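Local coordinates for YfkN protein (Bacillus subtilis subsp. subtilis, PDB 3GVE), which is a member of the calcineurin-like phosphoesterase family and carries a manganese ion and a magnesium ion side by side in a shared metal centre, at residues V232-L235 with A236-T239; K269-N273 with G274-V278; F254-A257 with E258-G261; A44-I47 with Q48-R51. All blocks are in the same frame, centred on the assembly; numbering follows the deposited sequence.

Along the chain, interaction 4 comes first, on helix 40-53, followed by interaction 1 on helix 232-238, interaction 3 in the loop after strand 253-254, and interaction 2 in the hairpin of strands 271-272 and 275-280. The last three form one neighbourhood. The centre of interaction 2 lies about 11 Å from those of interactions 1 and 3, and it touches both: Asn273 reaches helix 232-238, and Phe254 packs on Ile272 and Val277. Interactions 1 and 3 do not meet directly. Interaction 4 stands apart, its centre about 30 Å from that of interaction 1, beside the sheet with strands 57-61 and 286-297. The hairpin, part of a second mixed sheet, packs against both the helix and the loop.

Interaction 1: residues V232-L235 with A236-T239; sequences VFDL and ATKT
Thr237 sits one helical turn beyond Phe233 and meets it twice. Its OG1 donates a hydrogen bond to Phe233 O at 2.7 Å, and its methyl lies over the Phe233 ring. The first torsion (chi1 52°) sets OG1 between the backbone N and the carbonyl carbon, which points it back at that carbonyl. CG2 then stands 4.2 Å from the ring centroid and 18° off the ring normal, a CH-pi contact displaced toward the rim. Thr237 N adds a weak bond to the same Phe233 O. Thr239 repeats the hydroxyl bond further on, where its OG1 donates to Leu235 O at 2.7 Å, in the carbonyl plane.

The tight part is the buried side of the helix, made by Val232, Leu235 and Ala236. Here Ala236 N donates to Val232 O at 2.9 Å. The helix backbone continues with Lys238 N bonded to Asp234 O. The side of Thr237 and Lys238 is looser and wetter. A water donates to both Asp234 OD1 and Thr237 OG1, at 2.8 Å each. The extended Lys238 chain runs alongside Asp234, but NZ stops 4.3 Å from OD1, too far for a salt bridge. Both polar ends turn to Gln224: its N binds Asp234 OD1 and its O binds Lys238 NZ.

This helix is the middle of a beta-alpha-beta unit between strands 210-215 and 244-247. Leu235 packs on Ile192 and Ala196 of helix 192-205. Val232, Phe233 and Ala236 rest on Ile272 of strand 271-272, while Ala236 also touches Ile245 of strand 244-247.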
loop_
_atom_site.group_PDB
_atom_site.type_symbol
_atom_site.label_atom_id
_atom_site.label_comp_id
_atom_site.label_asym_id
_atom_site.label_seq_id
_atom_site.Cartn_x
_atom_site.Cartn_y
_atom_site.Cartn_z
ATOM N N VAL A 232 13.974 -15.674 -8.549
ATOM C CA VAL A 232 13.323 -16.648 -9.431
ATOM C C VAL A 232 14.161 -17.037 -10.666
ATOM O O VAL A 232 14.206 -18.186 -11.048
ATOM C CB VAL A 232 11.918 -16.186 -9.854
ATOM C CG1 VAL A 232 11.392 -17.085 -10.992
ATOM C CG2 VAL A 232 10.966 -16.243 -8.645
ATOM N N PHE A 233 14.806 -16.064 -11.295
ATOM C CA PHE A 233 15.630 -16.378 -12.467
ATOM C C PHE A 233 16.714 -17.390 -12.094
ATOM O O PHE A 233 16.991 -18.303 -12.828
ATOM C CB PHE A 233 16.260 -15.105 -13.036
ATOM C CG PHE A 233 17.083 -15.337 -14.274
ATOM C CD1 PHE A 233 16.513 -15.292 -15.535
ATOM C CD2 PHE A 233 18.435 -15.584 -14.163
ATOM C CE1 PHE A 233 17.304 -15.497 -16.681
ATOM C CE2 PHE A 233 19.224 -15.786 -15.302
ATOM C CZ PHE A 233 18.654 -15.738 -16.553
ATOM N N ASP A 234 17.325 -17.190 -10.937
ATOM C CA ASP A 234 18.363 -18.091 -10.447
ATOM C C ASP A 234 17.836 -19.467 -10.031
ATOM O O ASP A 234 18.474 -20.469 -10.289
ATOM C CB ASP A 234 19.156 -17.402 -9.332
ATOM C CG ASP A 234 19.729 -16.069 -9.787
ATOM O OD1 ASP A 234 20.400 -16.027 -10.821
ATOM O OD2 ASP A 234 19.449 -15.078 -9.143
ATOM N N LEU A 235 16.666 -19.505 -9.403
ATOM C CA LEU A 235 16.008 -20.774 -9.148
ATOM C C LEU A 235 15.790 -21.547 -10.447
ATOM O O LEU A 235 16.067 -22.730 -10.534
ATOM C CB LEU A 235 14.657 -20.546 -8.491
ATOM C CG LEU A 235 14.660 -20.463 -6.979
ATOM C CD1 LEU A 235 13.235 -20.115 -6.525
ATOM C CD2 LEU A 235 15.116 -21.796 -6.328
ATOM N N ALA A 236 15.304 -20.856 -11.468
ATOM C CA ALA A 236 14.983 -21.528 -12.725
ATOM C C ALA A 236 16.222 -22.015 -13.468
ATOM O O ALA A 236 16.155 -23.003 -14.169
ATOM C CB ALA A 236 14.161 -20.601 -13.625
ATOM N N THR A 237 17.341 -21.308 -13.317
ATOM C CA THR A 237 18.538 -21.605 -14.106
ATOM C C THR A 237 19.608 -22.416 -13.367
ATOM O O THR A 237 20.361 -23.133 -14.005
ATOM C CB THR A 237 19.177 -20.315 -14.656
ATOM O OG1 THR A 237 19.381 -19.393 -13.579
ATOM C CG2 THR A 237 18.287 -19.672 -15.748
ATOM N N LYS A 238 19.690 -22.279 -12.047
ATOM C CA LYS A 238 20.798 -22.874 -11.279
ATOM C C LYS A 238 20.450 -24.161 -10.564
ATOM O O LYS A 238 21.318 -24.815 -10.017
ATOM C CB LYS A 238 21.365 -21.887 -10.252
ATOM C CG LYS A 238 21.945 -20.598 -10.807
ATOM C CD LYS A 238 22.626 -19.803 -9.679
ATOM C CE LYS A 238 23.195 -18.480 -10.162
ATOM N NZ LYS A 238 23.918 -17.819 -9.020
ATOM N N THR A 239 19.184 -24.521 -10.552
ATOM C CA THR A 239 18.772 -25.766 -9.909
ATOM C C THR A 239 18.304 -26.748 -10.955
ATOM O O THR A 239 18.195 -26.407 -12.111
ATOM C CB THR A 239 17.615 -25.557 -8.901
ATOM O OG1 THR A 239 16.419 -25.216 -9.615
ATOM C CG2 THR A 239 17.944 -24.485 -7.903
HETATM O O HOH W 1 21.374 -17.548 -12.929
#

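Interaction 2: residues K269-N273 with G274-V278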
loop_
_atom_site.group_PDB
_atom_site.type_symbol
_atom_site.label_atom_id
_atom_site.label_comp_id
_atom_site.label_asym_id
_atom_site.label_seq_id
_atom_site.Cartn_x
_atom_site.Cartn_y
_atom_site.Cartn_z
ATOM N N LYS A 269 4.698 -18.933 -23.648
ATOM C CA LYS A 269 4.480 -20.123 -22.812
ATOM C C LYS A 269 4.492 -19.830 -21.324
ATOM O O LYS A 269 4.101 -20.704 -20.543
ATOM C CB LYS A 269 5.475 -21.205 -23.158
ATOM C CG LYS A 269 5.370 -21.657 -24.636
ATOM C CD LYS A 269 6.258 -22.825 -24.821
ATOM C CE LYS A 269 5.617 -24.150 -24.298
ATOM N NZ LYS A 269 4.632 -24.800 -25.180
ATOM N N GLY A 270 4.920 -18.646 -20.928
ATOM C CA GLY A 270 5.085 -18.298 -19.517
ATOM C C GLY A 270 6.122 -19.116 -18.838
ATOM O O GLY A 270 5.838 -19.674 -17.740
ATOM N N THR A 271 7.306 -19.238 -19.399
ATOM C CA THR A 271 8.396 -20.034 -18.818
ATOM C C THR A 271 9.711 -19.296 -18.634
ATOM O O THR A 271 9.984 -18.363 -19.395
ATOM C CB THR A 271 8.641 -21.358 -19.674
ATOM O OG1 THR A 271 9.011 -20.952 -20.985
ATOM C CG2 THR A 271 7.474 -22.280 -19.723
ATOM N N ILE A 272 10.510 -19.755 -17.700
ATOM C CA ILE A 272 11.867 -19.263 -17.548
ATOM C C ILE A 272 12.730 -20.523 -17.516
ATOM O O ILE A 272 12.518 -21.399 -16.696
ATOM C CB ILE A 272 12.050 -18.424 -16.256
ATOM C CG1 ILE A 272 11.009 -17.295 -16.183
ATOM C CG2 ILE A 272 13.493 -17.874 -16.186
ATOM C CD1 ILE A 272 11.122 -16.443 -14.928
ATOM N N ASN A 273 13.677 -20.590 -18.445
ATOM C CA ASN A 273 14.493 -21.786 -18.649
ATOM C C ASN A 273 13.634 -23.032 -18.797
ATOM O O ASN A 273 13.977 -24.083 -18.304
ATOM C CB ASN A 273 15.527 -21.968 -17.535
ATOM C CG ASN A 273 16.570 -23.021 -17.876
ATOM O OD1 ASN A 273 16.895 -23.238 -19.035
ATOM N ND2 ASN A 273 17.077 -23.683 -16.865
ATOM N N GLY A 274 12.504 -22.884 -19.472
ATOM C CA GLY A 274 11.640 -24.007 -19.775
ATOM C C GLY A 274 10.703 -24.416 -18.663
ATOM O O GLY A 274 9.952 -25.332 -18.835
ATOM N N ILE A 275 10.751 -23.722 -17.536
ATOM C CA ILE A 275 9.896 -24.037 -16.390
ATOM C C ILE A 275 8.782 -23.009 -16.306
ATOM O O ILE A 275 9.067 -21.830 -16.361
ATOM C CB ILE A 275 10.724 -23.985 -15.093
ATOM C CG1 ILE A 275 11.828 -25.052 -15.145
ATOM C CG2 ILE A 275 9.848 -24.176 -13.852
ATOM C CD1 ILE A 275 12.855 -24.946 -14.027
ATOM N N PRO A 276 7.528 -23.439 -16.167
ATOM C CA PRO A 276 6.444 -22.456 -16.060
ATOM C C PRO A 276 6.543 -21.683 -14.743
ATOM O O PRO A 276 6.829 -22.254 -13.693
ATOM C CB PRO A 276 5.172 -23.316 -16.109
ATOM C CG PRO A 276 5.584 -24.653 -15.652
ATOM C CD PRO A 276 7.032 -24.826 -16.046
ATOM N N VAL A 277 6.311 -20.383 -14.851
ATOM C CA VAL A 277 6.365 -19.460 -13.733
ATOM C C VAL A 277 5.167 -18.534 -13.826
ATOM O O VAL A 277 4.843 -18.057 -14.894
ATOM C CB VAL A 277 7.630 -18.578 -13.820
ATOM C CG1 VAL A 277 7.670 -17.559 -12.670
ATOM C CG2 VAL A 277 8.889 -19.451 -13.833
ATOM N N VAL A 278 4.533 -18.278 -12.696
ATOM C CA VAL A 278 3.464 -17.285 -12.660
ATOM C C VAL A 278 3.654 -16.350 -11.473
ATOM O O VAL A 278 4.112 -16.757 -10.418
ATOM C CB VAL A 278 2.048 -17.942 -12.633
ATOM C CG1 VAL A 278 1.827 -18.753 -13.921
ATOM C CG2 VAL A 278 1.854 -18.809 -11.383
HETATM O O HOH W 2 11.746 -20.479 -21.083
#
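Ile272 and Val277 meet with their branches crossing at an angle, CG1 of Ile272 lying 3.8 Å from CG2 of Val277. Ile272 has CG1 anti to its own carbonyl carbon (chi1 -53°). Its chi2 is extended, and CD1 lies 3.9 Å from Val277 CG2. Val277 turns CG2 to Ile272 by setting CG1 anti to its backbone N (chi1 178°). Thr271 uses its methyl differently: CG2 lies 3.7 Å from Pro276 N, over the backbone of the partner strand. Its hydroxyl meets a water that accepts from Gly274 N.

These residues form a tight beta hairpin closed by a type I' turn from Ile272 to Ile275, with Asn273 and Gly274 at the corner, both at positive phi. Ile272 and Ile275 make the antiparallel hydrogen-bonded pair: Ile272 N gives to Ile275 O at 2.9 Å, and Ile275 N to Ile272 O at 3.0 Å. Gly270 O accepts from Val277 N at 3.0 Å. Gly270 and Thr271 form a G1 bulge opposite Asn266. The Asn273 side chain has CG anti to its backbone N, and ND2 donates to Ala236 O of helix 232-238.

Interaction 3: residues F254-A257 with E258-G261; sequences FPSA and EYAG
Tyr259 meets both Phe254 and Ser256 and carries most of the contact. Glu258, just before it, opens the second segment; in the conformer given it lies by Arg340 of the second subunit, a doubtful contact. Tyr259 N donates to Ser256 O at 3.2 Å. With CG placed anti to the carbonyl carbon (chi1 -63°), the Tyr259 ring swings back over the first segment. There it receives the edge of Phe254 on its face, with CD1 of Phe254 3.6 Å from CD2 of Tyr259. The centroids are 5.2 Å apart and the planes at 71°, a T-shaped pair. Ser256 takes part through two oxygens: its O lies at the rim of the Tyr259 ring, in plane, and its OG is 3.6 Å from Tyr259 CE2. Ala260 follows, its N donating to Ala257 O at 3.1 Å.

Tyr259 also meets the Phe265 ring at a shallow angle, and Phe254 packs on Val277 and Met279 of strand 275-280. Pro255, joined by a cis peptide bond, lays its CB over the centre of the Phe254 ring. Residues 257-259 form a short 3-10 turn in the loop joining strands 253-254 and 265-266, the two successive i to i+3 bonds being the hallmark of that helix type.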
loop_
_atom_site.group_PDB
_atom_site.type_symbol
_atom_site.label_atom_id
_atom_site.label_comp_id
_atom_site.label_asym_id
_atom_site.label_seq_id
_atom_site.Cartn_x
_atom_site.Cartn_y
_atom_site.Cartn_z
ATOM N N PHE A 254 3.567 -11.753 -14.126
ATOM C CA PHE A 254 4.326 -12.634 -15.001
ATOM C C PHE A 254 3.432 -13.805 -15.362
ATOM O O PHE A 254 2.818 -14.378 -14.481
ATOM C CB PHE A 254 5.643 -13.125 -14.384
ATOM C CG PHE A 254 6.484 -13.877 -15.393
ATOM C CD1 PHE A 254 7.369 -13.209 -16.215
ATOM C CD2 PHE A 254 6.263 -15.221 -15.607
ATOM C CE1 PHE A 254 8.080 -13.873 -17.192
ATOM C CE2 PHE A 254 6.972 -15.910 -16.591
ATOM C CZ PHE A 254 7.883 -15.230 -17.395
ATOM N N PRO A 255 3.354 -14.173 -16.638
ATOM C CA PRO A 255 4.075 -13.560 -17.757
ATOM C C PRO A 255 3.614 -12.161 -18.082
ATOM O O PRO A 255 2.539 -11.780 -17.735
ATOM C CB PRO A 255 3.770 -14.503 -18.931
ATOM C CG PRO A 255 2.559 -15.218 -18.561
ATOM C CD PRO A 255 2.581 -15.350 -17.055
ATOM N N SER A 256 4.484 -11.417 -18.734
ATOM C CA SER A 256 4.151 -10.132 -19.325
ATOM C C SER A 256 5.166 -9.801 -20.413
ATOM O O SER A 256 6.282 -10.305 -20.434
ATOM C CB SER A 256 4.092 -9.023 -18.290
ATOM O OG SER A 256 5.364 -8.722 -17.834
ATOM N N ALA A 257 4.726 -8.932 -21.309
ATOM C CA ALA A 257 5.450 -8.547 -22.506
ATOM C C ALA A 257 6.850 -7.928 -22.298
ATOM O O ALA A 257 7.677 -8.023 -23.170
ATOM C CB ALA A 257 4.580 -7.620 -23.321
ATOM N N GLU A 258 7.069 -7.315 -21.175
ATOM C CA GLU A 258 8.349 -6.747 -20.874
ATOM C C GLU A 258 9.495 -7.789 -20.981
ATOM O O GLU A 258 10.633 -7.462 -21.280
ATOM C CB GLU A 258 8.244 -6.167 -19.481
ATOM C CG GLU A 258 9.499 -5.798 -18.852
ATOM C CD GLU A 258 9.268 -5.422 -17.437
ATOM O OE1 GLU A 258 8.109 -5.497 -16.948
ATOM O OE2 GLU A 258 10.239 -5.016 -16.827
ATOM N N TYR A 259 9.179 -9.059 -20.760
ATOM C CA TYR A 259 10.213 -10.102 -20.737
ATOM C C TYR A 259 10.513 -10.730 -22.096
ATOM O O TYR A 259 11.406 -11.539 -22.239
ATOM C CB TYR A 259 9.848 -11.186 -19.716
ATOM C CG TYR A 259 9.797 -10.635 -18.324
ATOM C CD1 TYR A 259 10.943 -10.495 -17.567
ATOM C CD2 TYR A 259 8.598 -10.247 -17.770
ATOM C CE1 TYR A 259 10.876 -9.993 -16.285
ATOM C CE2 TYR A 259 8.537 -9.723 -16.508
ATOM C CZ TYR A 259 9.663 -9.605 -15.772
ATOM O OH TYR A 259 9.588 -9.099 -14.507
ATOM N N ALA A 260 9.764 -10.323 -23.099
ATOM C CA ALA A 260 9.977 -10.853 -24.462
ATOM C C ALA A 260 11.368 -10.427 -24.954
ATOM O O ALA A 260 11.656 -9.260 -24.927
ATOM C CB ALA A 260 8.901 -10.306 -25.384
ATOM N N GLY A 261 12.159 -11.374 -25.428
ATOM C CA GLY A 261 13.482 -11.050 -25.916
ATOM C C GLY A 261 14.594 -11.158 -24.882
ATOM O O GLY A 261 15.775 -11.065 -25.200
#

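Interaction 4: residues A44-I47 with Q48-R51; sequences AQLI and QKHR
With CG1 anti to the carbonyl carbon (chi1 -67°), Ile47 has CG2 anti to its backbone N, which turns this methyl along the helix toward Arg51. Arg51 has CG anti to the carbonyl carbon (chi1 -83°) and stays extended from CG to NE. The two side chains therefore run alongside each other in the same direction, with Ile47 CG2 3.8 Å from Arg51 NH1. The methyl approaches the guanidinium obliquely. Beyond it, NH1 donates to Leu99 O, so the charged end is held outside this turn.

His50 brings its ring edge to Leu46 O: CD2 lies 3.2 Å from that oxygen, which sits in the ring plane. The same oxygen accepts from His50 N at 3.0 Å. The stretch is two turns of the regular alpha helix 40-53, and all four i to i+4 bonds are formed, including Gln48 N to Ala44 O at 3.0 Å and Arg51 N to Ile47 O at 2.9 Å. One face is buried against a sheet. Ile47 packs on Leu59 of strand 57-61, while Ile47, Leu46 and His50 all reach Leu287 of strand 286-297. Glu311 serves two residues of the helix, with a salt bridge from Lys49 NZ and a hydrogen bond from His50 NE2. Gln45 and Gln48 run side by side with their amide planes 75° apart, and Gln45 OE1 takes its bond from Asn321.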
loop_
_atom_site.group_PDB
_atom_site.type_symbol
_atom_site.label_atom_id
_atom_site.label_comp_id
_atom_site.label_asym_id
_atom_site.label_seq_id
_atom_site.Cartn_x
_atom_site.Cartn_y
_atom_site.Cartn_z
ATOM N N ALA A 44 -11.590 -16.132 -5.636
ATOM C CA ALA A 44 -12.152 -17.454 -5.435
ATOM C C ALA A 44 -13.159 -17.830 -6.526
ATOM O O ALA A 44 -13.395 -18.986 -6.745
ATOM C CB ALA A 44 -12.775 -17.557 -4.037
ATOM N N GLN A 45 -13.717 -16.834 -7.214
ATOM C CA GLN A 45 -14.612 -17.109 -8.328
ATOM C C GLN A 45 -13.815 -17.650 -9.503
ATOM O O GLN A 45 -14.276 -18.543 -10.173
ATOM C CB GLN A 45 -15.419 -15.861 -8.722
ATOM C CG GLN A 45 -16.279 -15.282 -7.594
ATOM C CD GLN A 45 -17.460 -16.142 -7.223
ATOM O OE1 GLN A 45 -17.321 -17.283 -6.864
ATOM N NE2 GLN A 45 -18.646 -15.551 -7.282
ATOM N N LEU A 46 -12.605 -17.129 -9.719
ATOM C CA LEU A 46 -11.712 -17.699 -10.733
ATOM C C LEU A 46 -11.257 -19.105 -10.347
ATOM O O LEU A 46 -11.127 -19.971 -11.186
ATOM C CB LEU A 46 -10.476 -16.827 -10.961
ATOM C CG LEU A 46 -10.718 -15.419 -11.496
ATOM C CD1 LEU A 46 -9.382 -14.679 -11.627
ATOM C CD2 LEU A 46 -11.445 -15.451 -12.837
ATOM N N ILE A 47 -11.001 -19.302 -9.060
ATOM C CA ILE A 47 -10.581 -20.618 -8.570
ATOM C C ILE A 47 -11.664 -21.661 -8.921
ATOM O O ILE A 47 -11.369 -22.721 -9.424
ATOM C CB ILE A 47 -10.286 -20.600 -7.037
ATOM C CG1 ILE A 47 -9.037 -19.739 -6.739
ATOM C CG2 ILE A 47 -10.153 -22.032 -6.491
ATOM C CD1 ILE A 47 -8.772 -19.458 -5.275
ATOM N N GLN A 48 -12.917 -21.338 -8.616
ATOM C CA GLN A 48 -14.037 -22.232 -8.873
ATOM C C GLN A 48 -14.138 -22.528 -10.364
ATOM O O GLN A 48 -14.286 -23.668 -10.763
ATOM C CB GLN A 48 -15.358 -21.627 -8.378
ATOM C CG GLN A 48 -16.526 -22.606 -8.527
ATOM C CD GLN A 48 -17.822 -22.083 -7.984
ATOM O OE1 GLN A 48 -17.864 -21.415 -6.957
ATOM N NE2 GLN A 48 -18.906 -22.424 -8.660
ATOM N N LYS A 49 -14.029 -21.493 -11.176
ATOM C CA LYS A 49 -14.107 -21.685 -12.615
ATOM C C LYS A 49 -13.027 -22.649 -13.134
ATOM O O LYS A 49 -13.305 -23.553 -13.895
ATOM C CB LYS A 49 -14.009 -20.358 -13.353
ATOM C CG LYS A 49 -13.928 -20.551 -14.858
ATOM C CD LYS A 49 -13.998 -19.251 -15.552
ATOM C CE LYS A 49 -12.663 -18.558 -15.569
ATOM N NZ LYS A 49 -12.634 -17.573 -16.660
ATOM N N HIS A 50 -11.783 -22.441 -12.711
ATOM C CA HIS A 50 -10.703 -23.296 -13.173
ATOM C C HIS A 50 -10.835 -24.727 -12.654
ATOM O O HIS A 50 -10.569 -25.667 -13.376
ATOM C CB HIS A 50 -9.359 -22.649 -12.846
ATOM C CG HIS A 50 -9.007 -21.553 -13.787
ATOM N ND1 HIS A 50 -8.325 -21.780 -14.961
ATOM C CD2 HIS A 50 -9.290 -20.233 -13.761
ATOM C CE1 HIS A 50 -8.192 -20.640 -15.607
ATOM N NE2 HIS A 50 -8.769 -19.686 -14.903
ATOM N N ARG A 51 -11.296 -24.885 -11.420
ATOM C CA ARG A 51 -11.544 -26.214 -10.878
ATOM C C ARG A 51 -12.577 -26.969 -11.728
ATOM O O ARG A 51 -12.470 -28.161 -11.903
ATOM C CB ARG A 51 -11.984 -26.153 -9.409
ATOM C CG ARG A 51 -10.818 -26.030 -8.422
ATOM C CD ARG A 51 -11.302 -25.979 -6.986
ATOM N NE ARG A 51 -10.233 -26.369 -6.071
ATOM C CZ ARG A 51 -10.091 -25.914 -4.836
ATOM N NH1 ARG A 51 -10.918 -25.015 -4.342
ATOM N NH2 ARG A 51 -9.114 -26.379 -4.080
#